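Local coordinates for protein cytokinin riboside 5'-monophosphate phosphoribohydrolase (Corynebacterium glutamicum, PDB 5ZBL) that belongs to the SLOG clan of Rossmann-like alpha/beta proteins and is built round a parallel beta sheet flanked by helices, at residues E156-T159 with F163-R166; D44-G49 with A104-G109; A35-D40 with A180-M185. All coordinates share one frame; numbering follows the deposited sequence.

Contact 1: E156-T159 with F163-R166; sequences EQMT and FIKR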
ATOM      1  N   GLU A 156       5.183 -12.624  -7.549  1.00 42.68           N
ATOM      2  CA  GLU A 156       5.761 -13.523  -8.554  1.00 43.15           C
ATOM      3  C   GLU A 156       4.951 -13.357  -9.860  1.00 41.39           C
ATOM      4  O   GLU A 156       5.531 -13.088 -10.919  1.00 37.04           O
ATOM      5  CB  GLU A 156       5.761 -14.958  -8.015  1.00 43.23           C
ATOM      6  CG  GLU A 156       6.180 -16.077  -8.957  1.00 49.44           C
ATOM      7  CD  GLU A 156       7.508 -15.796  -9.617  1.00 58.52           C
ATOM      8  OE1 GLU A 156       7.630 -16.005 -10.863  1.00 60.14           O
ATOM      9  OE2 GLU A 156       8.408 -15.315  -8.889  1.00 55.70           O
ATOM     10  N   GLN A 157       3.616 -13.421  -9.762  1.00 37.90           N
ATOM     11  CA  GLN A 157       2.749 -13.264 -10.935  1.00 37.92           C
ATOM     12  C   GLN A 157       2.847 -11.879 -11.595  1.00 39.75           C
ATOM     13  O   GLN A 157       2.934 -11.750 -12.832  1.00 40.83           O
ATOM     14  CB  GLN A 157       1.308 -13.637 -10.613  1.00 37.45           C
ATOM     15  CG  GLN A 157       1.112 -15.135 -10.461  1.00 43.03           C
ATOM     16  CD  GLN A 157      -0.355 -15.568 -10.389  1.00 49.72           C
ATOM     17  OE1 GLN A 157      -1.253 -14.965 -11.007  1.00 55.17           O
ATOM     18  NE2 GLN A 157      -0.605 -16.637  -9.637  1.00 45.98           N
ATOM     19  N   MET A 158       2.887 -10.841 -10.779  1.00 36.90           N
ATOM     20  CA  MET A 158       3.111  -9.520 -11.313  1.00 36.46           C
ATOM     21  C   MET A 158       4.453  -9.420 -12.079  1.00 35.76           C
ATOM     22  O   MET A 158       4.535  -8.690 -13.052  1.00 35.40           O
ATOM     23  CB  MET A 158       3.087  -8.504 -10.193  1.00 38.92           C
ATOM     24  CG  MET A 158       1.740  -8.277  -9.550  1.00 42.39           C
ATOM     25  SD  MET A 158       1.873  -7.157  -8.122  1.00 40.31           S
ATOM     26  CE  MET A 158       0.400  -6.213  -8.428  1.00 54.99           C
ATOM     27  N   THR A 159       5.492 -10.113 -11.604  1.00 34.80           N
ATOM     28  CA  THR A 159       6.790 -10.167 -12.257  1.00 40.32           C
ATOM     29  C   THR A 159       6.705 -10.936 -13.586  1.00 39.40           C
ATOM     30  O   THR A 159       7.258 -10.512 -14.549  1.00 37.70           O
ATOM     31  CB  THR A 159       7.866 -10.850 -11.349  1.00 45.58           C
ATOM     32  OG1 THR A 159       7.925 -10.207 -10.062  1.00 44.93           O
ATOM     33  CG2 THR A 159       9.254 -10.786 -12.000  1.00 45.35           C
ATOM     34  N   PHE A 163       4.945  -6.358 -14.926  1.00 42.31           N
ATOM     35  CA  PHE A 163       4.675  -5.115 -14.135  1.00 41.24           C
ATOM     36  C   PHE A 163       5.683  -4.740 -13.023  1.00 43.03           C
ATOM     37  O   PHE A 163       5.681  -3.608 -12.564  1.00 42.53           O
ATOM     38  CB  PHE A 163       3.243  -5.134 -13.588  1.00 39.31           C
ATOM     39  CG  PHE A 163       2.214  -5.097 -14.660  1.00 34.57           C
ATOM     40  CD1 PHE A 163       1.979  -3.921 -15.354  1.00 32.18           C
ATOM     41  CD2 PHE A 163       1.518  -6.263 -15.039  1.00 34.40           C
ATOM     42  CE1 PHE A 163       1.047  -3.889 -16.404  1.00 32.51           C
ATOM     43  CE2 PHE A 163       0.594  -6.226 -16.103  1.00 33.30           C
ATOM     44  CZ  PHE A 163       0.370  -5.046 -16.787  1.00 30.27           C
ATOM     45  N   ILE A 164       6.521  -5.692 -12.624  1.00 46.21           N
ATOM     46  CA  ILE A 164       7.647  -5.504 -11.708  1.00 50.36           C
ATOM     47  C   ILE A 164       8.899  -6.154 -12.322  1.00 47.82           C
ATOM     48  O   ILE A 164       8.804  -7.150 -13.022  1.00 44.08           O
ATOM     49  CB  ILE A 164       7.372  -6.198 -10.350  1.00 52.80           C
ATOM     50  CG1 ILE A 164       6.052  -5.694  -9.754  1.00 53.18           C
ATOM     51  CG2 ILE A 164       8.538  -5.972  -9.382  1.00 54.44           C
ATOM     52  CD1 ILE A 164       5.583  -6.486  -8.570  1.00 56.97           C
ATOM     53  N   LYS A 165      10.064  -5.594 -12.046  1.00 59.07           N
ATOM     54  CA  LYS A 165      11.330  -6.164 -12.534  1.00 67.64           C
ATOM     55  C   LYS A 165      11.748  -7.310 -11.611  1.00 66.52           C
ATOM     56  O   LYS A 165      11.784  -7.137 -10.398  1.00 63.59           O
ATOM     57  CB  LYS A 165      12.441  -5.109 -12.521  1.00 74.63           C
ATOM     58  CG  LYS A 165      12.182  -3.850 -13.336  1.00 81.18           C
ATOM     59  CD  LYS A 165      13.129  -2.716 -12.903  1.00 93.54           C
ATOM     60  CE  LYS A 165      12.612  -1.306 -13.211  1.00 92.15           C
ATOM     61  NZ  LYS A 165      12.679  -0.956 -14.655  1.00 92.14           N
ATOM     62  N   ARG A 166      12.099  -8.460 -12.183  1.00 74.15           N
ATOM     63  CA  ARG A 166      12.630  -9.623 -11.422  1.00 70.18           C
ATOM     64  C   ARG A 166      13.840  -9.249 -10.560  1.00 69.86           C
ATOM     65  O   ARG A 166      14.056  -9.823  -9.490  1.00 77.19           O
ATOM     66  CB  ARG A 166      12.974 -10.758 -12.396  1.00 74.43           C
ATOM     67  CG  ARG A 166      13.678 -11.987 -11.832  1.00 75.25           C
ATOM     68  CD  ARG A 166      12.751 -12.858 -11.024  1.00 75.26           C
ATOM     69  NE  ARG A 166      11.709 -13.448 -11.864  1.00 73.42           N
ATOM     70  CZ  ARG A 166      10.590 -13.994 -11.396  1.00 68.69           C
ATOM     71  NH1 ARG A 166      10.346 -14.043 -10.080  1.00 66.53           N
ATOM     72  NH2 ARG A 166       9.697 -14.464 -12.250  1.00 64.29           N
TER
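The C-terminal end of helix 149-160 meets here the connection into helix 166-169, with Lys165 at the N-cap position. One backbone bond ties the turn: Phe163 N donates to Met158 O at 3.0 Å, a 6→1 bond (i+5 to i) of the kind found in a Schellman motif. Beside it, Ile164 CD1 packs on Met158 CB (3.6 Å) and lies 3.8 Å from Met158 SD. The dimer partner closes over this side: Tyr27 of the second subunit meets the Phe163 ring edge-to-face, and Gly115 of that subunit packs on both Met158 and Phe163.

The outer side is held by charge. The Arg166 chain leaves with CG anti to the backbone N (chi1 173°), then bends at chi2 and chi3, curling the guanidinium back past Thr159 to Glu156. It grips Glu156 end-on, NH1 to OE2 at 2.6 Å (164° at the hydrogen) and NH2 to OE1 at 2.9 Å. Both oxygens are approached on their syn side, and the paired bonds hold the two planes within 12° of each other and so fix their rotation. Glu156 OE1 is also hydrogen-bonded to Gln160 NE2. Thr159 spends its hydroxyl on Leu155 O within the helix, while its methyl meets the arginine: Thr159 CG2 sits over the centre of the guanidinium face, 3.5 Å from Arg166 CZ.

Contact 2: D44-G49 with A104-G109; sequences DLVYGG and AELGDG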
ATOM      1  N   ASP A  44      16.793  -1.225  18.319  1.00 38.82           N
ATOM      2  CA  ASP A  44      15.562  -0.608  18.808  1.00 39.85           C
ATOM      3  C   ASP A  44      14.417  -0.467  17.792  1.00 36.94           C
ATOM      4  O   ASP A  44      14.600  -0.620  16.594  1.00 37.36           O
ATOM      5  CB  ASP A  44      15.904   0.748  19.417  1.00 46.86           C
ATOM      6  CG  ASP A  44      16.767   0.611  20.684  1.00 47.81           C
ATOM      7  OD1 ASP A  44      16.478  -0.295  21.544  1.00 51.85           O
ATOM      8  OD2 ASP A  44      17.727   1.397  20.785  1.00 40.86           O
ATOM      9  N   LEU A  45      13.241  -0.166  18.323  1.00 33.97           N
ATOM     10  CA  LEU A  45      11.960  -0.139  17.592  1.00 31.89           C
ATOM     11  C   LEU A  45      11.551   1.265  17.136  1.00 29.30           C
ATOM     12  O   LEU A  45      11.501   2.211  17.922  1.00 29.86           O
ATOM     13  CB  LEU A  45      10.834  -0.714  18.478  1.00 31.14           C
ATOM     14  CG  LEU A  45       9.399  -0.681  17.930  1.00 34.64           C
ATOM     15  CD1 LEU A  45       9.337  -1.384  16.584  1.00 36.62           C
ATOM     16  CD2 LEU A  45       8.414  -1.330  18.869  1.00 32.73           C
ATOM     17  N   VAL A  46      11.229   1.393  15.871  1.00 27.89           N
ATOM     18  CA  VAL A  46      10.498   2.548  15.395  1.00 28.64           C
ATOM     19  C   VAL A  46       9.211   1.969  14.860  1.00 30.21           C
ATOM     20  O   VAL A  46       9.248   1.012  14.058  1.00 30.78           O
ATOM     21  CB  VAL A  46      11.203   3.261  14.266  1.00 28.65           C
ATOM     22  CG1 VAL A  46      10.393   4.473  13.854  1.00 29.79           C
ATOM     23  CG2 VAL A  46      12.619   3.676  14.698  1.00 32.38           C
ATOM     24  N   TYR A  47       8.087   2.525  15.291  1.00 30.14           N
ATOM     25  CA  TYR A  47       6.769   2.034  14.827  1.00 29.57           C
ATOM     26  C   TYR A  47       5.741   3.155  14.897  1.00 31.51           C
ATOM     27  O   TYR A  47       6.063   4.285  15.267  1.00 26.62           O
ATOM     28  CB  TYR A  47       6.340   0.778  15.598  1.00 29.75           C
ATOM     29  CG  TYR A  47       5.611   1.062  16.896  1.00 32.35           C
ATOM     30  CD1 TYR A  47       6.129   1.943  17.838  1.00 33.82           C
ATOM     31  CD2 TYR A  47       4.418   0.435  17.197  1.00 32.80           C
ATOM     32  CE1 TYR A  47       5.457   2.224  19.002  1.00 34.25           C
ATOM     33  CE2 TYR A  47       3.746   0.707  18.373  1.00 32.20           C
ATOM     34  CZ  TYR A  47       4.252   1.621  19.257  1.00 30.92           C
ATOM     35  OH  TYR A  47       3.598   1.881  20.439  1.00 33.53           O
ATOM     36  N   GLY A  48       4.498   2.850  14.497  1.00 35.78           N
ATOM     37  CA  GLY A  48       3.483   3.846  14.347  1.00 31.36           C
ATOM     38  C   GLY A  48       2.811   4.316  15.617  1.00 36.17           C
ATOM     39  O   GLY A  48       1.831   5.059  15.522  1.00 40.07           O
ATOM     40  N   GLY A  49       3.289   3.908  16.796  1.00 38.43           N
ATOM     41  CA  GLY A  49       2.815   4.456  18.096  1.00 41.63           C
ATOM     42  C   GLY A  49       1.522   3.957  18.785  1.00 41.86           C
ATOM     43  O   GLY A  49       1.033   4.559  19.771  1.00 36.08           O
ATOM     44  N   ALA A 104      10.282   6.186   8.108  1.00 39.19           N
ATOM     45  CA  ALA A 104      11.348   5.771   7.182  1.00 43.02           C
ATOM     46  C   ALA A 104      12.679   6.387   7.582  1.00 44.04           C
ATOM     47  O   ALA A 104      13.702   5.683   7.619  1.00 45.63           O
ATOM     48  CB  ALA A 104      11.016   6.139   5.731  1.00 40.01           C
ATOM     49  N   GLU A 105      12.679   7.696   7.853  1.00 44.18           N
ATOM     50  CA  GLU A 105      13.939   8.389   8.183  1.00 43.71           C
ATOM     51  C   GLU A 105      14.636   7.848   9.426  1.00 41.21           C
ATOM     52  O   GLU A 105      15.869   7.791   9.451  1.00 41.72           O
ATOM     53  CB  GLU A 105      13.732   9.877   8.363  1.00 45.69           C
ATOM     54  CG  GLU A 105      13.628  10.636   7.051  1.00 53.46           C
ATOM     55  CD  GLU A 105      12.928  11.994   7.178  1.00 59.32           C
ATOM     56  OE1 GLU A 105      12.591  12.415   8.310  1.00 66.74           O
ATOM     57  OE2 GLU A 105      12.705  12.648   6.127  1.00 70.20           O
ATOM     58  N   LEU A 106      13.835   7.489  10.438  1.00 36.82           N
ATOM     59  CA  LEU A 106      14.319   7.039  11.739  1.00 39.65           C
ATOM     60  C   LEU A 106      14.878   5.616  11.743  1.00 40.03           C
ATOM     61  O   LEU A 106      15.740   5.312  12.562  1.00 45.96           O
ATOM     62  CB  LEU A 106      13.214   7.112  12.817  1.00 36.19           C
ATOM     63  CG  LEU A 106      12.841   8.475  13.340  1.00 39.38           C
ATOM     64  CD1 LEU A 106      11.558   8.429  14.201  1.00 40.24           C
ATOM     65  CD2 LEU A 106      14.020   9.110  14.082  1.00 42.63           C
ATOM     66  N   GLY A 107      14.372   4.758  10.863  1.00 41.27           N
ATOM     67  CA  GLY A 107      14.756   3.348  10.838  1.00 42.94           C
ATOM     68  C   GLY A 107      15.875   3.081   9.867  1.00 40.48           C
ATOM     69  O   GLY A 107      16.049   3.800   8.882  1.00 39.12           O
ATOM     70  N   ASP A 108      16.644   2.041  10.162  1.00 38.92           N
ATOM     71  CA  ASP A 108      17.748   1.633   9.299  1.00 37.48           C
ATOM     72  C   ASP A 108      17.312   0.521   8.411  1.00 36.42           C
ATOM     73  O   ASP A 108      18.046   0.121   7.522  1.00 33.85           O
ATOM     74  CB  ASP A 108      18.968   1.255  10.134  1.00 41.04           C
ATOM     75  CG  ASP A 108      19.551   2.478  10.910  1.00 46.61           C
ATOM     76  OD1 ASP A 108      20.028   3.461  10.248  1.00 45.02           O
ATOM     77  OD2 ASP A 108      19.485   2.457  12.170  1.00 42.93           O
ATOM     78  N   GLY A 109      16.084   0.042   8.637  1.00 37.67           N
ATOM     79  CA  GLY A 109      15.514  -1.091   7.921  1.00 35.47           C
ATOM     80  C   GLY A 109      14.047  -1.246   8.315  1.00 32.59           C
ATOM     81  O   GLY A 109      13.605  -0.617   9.283  1.00 31.77           O
TER
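No flat group mediates the meeting of Val46 with Leu106; the ring next to it, that of Tyr47, carries Gly49 N 3.3 Å above its plane, over its centre. Tyr47 OH is hydrogen-bonded to Gly50 O. Val46, by contrast, points its CB bond toward the end of helix 96-106. Its two methyls straddle one carbon: CG1 and CG2 of Val46 each lie 4.0 Å from Leu106 CB. With CG1 anti to the backbone N (chi1 -179°), that branch also comes 4.1 Å from Leu106 CD1, while Val46 CG2 approaches Leu106 O at 4.1 Å.

Strand 44-47 is an inner strand of the Rossmann-like parallel sheet, bonded to strand 12-16 through Val13 and to strand 69-74 through Phe70. Val46 meets the last turn of helix 96-106, which packs on one face of the strand; its neighbours Leu45 and Tyr47 touch helix 53-64 on the other. Gly48, just after the strand, belongs to a glycine-rich pattern consistent with this fold. At Gly107 the chain leaves helical geometry, and its N reaches Ala104 O weakly at 3.4 Å. Lys137 NZ binds both Ala104 O and Gly107 O, and Val46 CG2 stands 4.4 Å from Gly107 N.

Contact 3: A35-D40 with A180-M185; sequences AKTAVD and ALLKAM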
ATOM      1  N   ALA A  35      10.970  -9.082  19.006  1.00 34.15           N
ATOM      2  CA  ALA A  35      11.412  -8.000  19.886  1.00 36.34           C
ATOM      3  C   ALA A  35      12.638  -8.337  20.759  1.00 39.44           C
ATOM      4  O   ALA A  35      13.565  -7.532  20.884  1.00 40.15           O
ATOM      5  CB  ALA A  35      10.248  -7.597  20.782  1.00 36.37           C
ATOM      6  N   LYS A  36      12.614  -9.518  21.379  1.00 41.80           N
ATOM      7  CA  LYS A  36      13.713  -9.985  22.261  1.00 47.32           C
ATOM      8  C   LYS A  36      15.047 -10.181  21.514  1.00 46.09           C
ATOM      9  O   LYS A  36      16.114  -9.773  21.998  1.00 43.67           O
ATOM     10  CB  LYS A  36      13.284 -11.293  22.987  1.00 50.68           C
ATOM     11  CG  LYS A  36      14.314 -11.964  23.910  1.00 57.77           C
ATOM     12  CD  LYS A  36      14.903 -11.028  24.978  1.00 63.13           C
ATOM     13  CE  LYS A  36      15.390 -11.756  26.232  1.00 61.24           C
ATOM     14  NZ  LYS A  36      15.146 -10.905  27.430  1.00 61.34           N
ATOM     15  N   THR A  37      14.969 -10.847  20.359  1.00 43.27           N
ATOM     16  CA  THR A  37      16.103 -11.046  19.476  1.00 41.87           C
ATOM     17  C   THR A  37      16.690  -9.716  19.079  1.00 45.22           C
ATOM     18  O   THR A  37      17.920  -9.527  19.121  1.00 48.56           O
ATOM     19  CB  THR A  37      15.657 -11.779  18.205  1.00 45.82           C
ATOM     20  OG1 THR A  37      14.916 -12.923  18.596  1.00 44.49           O
ATOM     21  CG2 THR A  37      16.836 -12.221  17.341  1.00 48.75           C
ATOM     22  N   ALA A  38      15.825  -8.782  18.689  1.00 41.03           N
ATOM     23  CA  ALA A  38      16.324  -7.481  18.245  1.00 42.78           C
ATOM     24  C   ALA A  38      17.033  -6.742  19.372  1.00 37.75           C
ATOM     25  O   ALA A  38      18.127  -6.223  19.160  1.00 37.21           O
ATOM     26  CB  ALA A  38      15.197  -6.628  17.642  1.00 45.93           C
ATOM     27  N   VAL A  39      16.419  -6.706  20.556  1.00 37.76           N
ATOM     28  CA  VAL A  39      17.006  -6.008  21.715  1.00 38.91           C
ATOM     29  C   VAL A  39      18.313  -6.701  22.113  1.00 43.30           C
ATOM     30  O   VAL A  39      19.329  -6.032  22.320  1.00 39.61           O
ATOM     31  CB  VAL A  39      16.042  -5.880  22.934  1.00 40.58           C
ATOM     32  CG1 VAL A  39      16.733  -5.214  24.111  1.00 40.59           C
ATOM     33  CG2 VAL A  39      14.833  -5.026  22.588  1.00 39.78           C
ATOM     34  N   ASP A  40      18.332  -8.027  22.126  1.00 42.97           N
ATOM     35  CA  ASP A  40      19.583  -8.742  22.420  1.00 45.53           C
ATOM     36  C   ASP A  40      20.716  -8.392  21.488  1.00 48.85           C
ATOM     37  O   ASP A  40      21.873  -8.552  21.863  1.00 57.88           O
ATOM     38  CB  ASP A  40      19.390 -10.262  22.366  1.00 49.80           C
ATOM     39  CG  ASP A  40      18.766 -10.827  23.609  1.00 52.52           C
ATOM     40  OD1 ASP A  40      18.436 -10.053  24.554  1.00 57.86           O
ATOM     41  OD2 ASP A  40      18.596 -12.069  23.633  1.00 59.22           O
ATOM     42  N   ALA A 180      16.983 -15.612  11.900  1.00 35.21           N
ATOM     43  CA  ALA A 180      17.303 -15.595  10.485  1.00 38.33           C
ATOM     44  C   ALA A 180      16.924 -14.258   9.801  1.00 41.77           C
ATOM     45  O   ALA A 180      17.664 -13.774   8.943  1.00 39.59           O
ATOM     46  CB  ALA A 180      16.644 -16.759   9.787  1.00 38.23           C
ATOM     47  N   LEU A 181      15.796 -13.675  10.225  1.00 41.06           N
ATOM     48  CA  LEU A 181      15.308 -12.399   9.747  1.00 40.75           C
ATOM     49  C   LEU A 181      16.207 -11.214  10.078  1.00 41.50           C
ATOM     50  O   LEU A 181      16.503 -10.390   9.192  1.00 40.96           O
ATOM     51  CB  LEU A 181      13.917 -12.115  10.320  1.00 43.68           C
ATOM     52  CG  LEU A 181      13.216 -10.872   9.689  1.00 44.34           C
ATOM     53  CD1 LEU A 181      11.725 -11.072   9.525  1.00 42.52           C
ATOM     54  CD2 LEU A 181      13.458  -9.626  10.508  1.00 47.00           C
ATOM     55  N   LEU A 182      16.598 -11.090  11.348  1.00 45.21           N
ATOM     56  CA  LEU A 182      17.488  -9.996  11.778  1.00 45.86           C
ATOM     57  C   LEU A 182      18.884 -10.191  11.247  1.00 44.71           C
ATOM     58  O   LEU A 182      19.521  -9.220  10.812  1.00 45.60           O
ATOM     59  CB  LEU A 182      17.526  -9.867  13.290  1.00 49.33           C
ATOM     60  CG  LEU A 182      16.205  -9.330  13.865  1.00 54.79           C
ATOM     61  CD1 LEU A 182      16.070  -9.640  15.348  1.00 54.85           C
ATOM     62  CD2 LEU A 182      16.071  -7.834  13.610  1.00 57.03           C
ATOM     63  N   LYS A 183      19.354 -11.433  11.265  1.00 41.48           N
ATOM     64  CA  LYS A 183      20.673 -11.757  10.697  1.00 44.41           C
ATOM     65  C   LYS A 183      20.766 -11.341   9.251  1.00 44.35           C
ATOM     66  O   LYS A 183      21.747 -10.732   8.846  1.00 46.27           O
ATOM     67  CB  LYS A 183      20.991 -13.243  10.809  1.00 45.45           C
ATOM     68  CG  LYS A 183      22.355 -13.640  10.267  1.00 48.00           C
ATOM     69  CD  LYS A 183      22.875 -14.908  10.930  1.00 49.96           C
ATOM     70  CE  LYS A 183      24.359 -15.106  10.647  1.00 56.87           C
ATOM     71  NZ  LYS A 183      24.592 -16.057   9.528  1.00 56.25           N
ATOM     72  N   ALA A 184      19.736 -11.655   8.472  1.00 44.07           N
ATOM     73  CA  ALA A 184      19.728 -11.274   7.061  1.00 43.95           C
ATOM     74  C   ALA A 184      19.739  -9.744   6.867  1.00 45.64           C
ATOM     75  O   ALA A 184      20.372  -9.272   5.926  1.00 44.01           O
ATOM     76  CB  ALA A 184      18.554 -11.917   6.328  1.00 43.79           C
ATOM     77  N   MET A 185      19.018  -9.002   7.728  1.00 43.84           N
ATOM     78  CA  MET A 185      18.974  -7.533   7.696  1.00 47.27           C
ATOM     79  C   MET A 185      20.338  -6.911   8.145  1.00 47.73           C
ATOM     80  O   MET A 185      20.732  -5.862   7.644  1.00 51.27           O
ATOM     81  CB  MET A 185      17.811  -6.976   8.576  1.00 46.70           C
ATOM     82  CG  MET A 185      16.374  -7.245   8.087  1.00 48.36           C
ATOM     83  SD  MET A 185      15.061  -6.671   9.219  1.00 41.58           S
ATOM     84  CE  MET A 185      15.158  -4.937   8.828  1.00 40.54           C
TER
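Thr37 OG1 is hydrogen-bonded to Thr33 O, one turn earlier in helix 25-40: with chi1 at -50° the hydroxyl turns back to that carbonyl, and the methyl, anti to the backbone N, faces Leu182 on the neighbouring helix. Across the two segments, Leu182 touches through its CD1 methyl, which lies 3.3 Å from Thr37 CG2, tighter than usual van der Waals contact and so of doubtful exactness, and 3.6 Å from Thr37 CB. The same methyl is 3.5 Å from Ala38 N and 3.9 Å from Ala38 CB, and so rests where Thr37 and Ala38 join, against backbone as well as side chains. The closest CA pair, Ala38 and Leu182, is 7.0 Å apart, near enough for one leucine to bridge the gap.

Each helix has further packing of its own. Phe62 of helix 53-64 touches Ala38, while Leu181 and Met185 lie on strand 139-142, at Ala140. The contact therefore joins helix 25-40, the first of the fold, to helix 178-186, the last, both layered over the same face of the central sheet, as in the helix layers of a Rossmann-like alpha/beta/alpha sandwich.

Overall arrangement
Contacts 2 and 3 are neighbours in the body of the fold, with centres 14 Å apart, and they touch where Gly109 C meets Met185 CE at 3.9 Å. Helix 25-40 of contact 3 is followed, after a short turn, by strand 44-47 of contact 2, so the first helix and the strand after it serve one contact each. Contact 1 stands apart, its centre 28 Å from that of contact 2 and 29 Å from that of contact 3; nearest atoms are about 19 Å and 17 Å away. Contact 1 packs against the second subunit; a phosphate ion, probably from the crystallisation liquor, lies about 6 Å from the side chain of Phe163. Along the chain, contact 3 encloses both others.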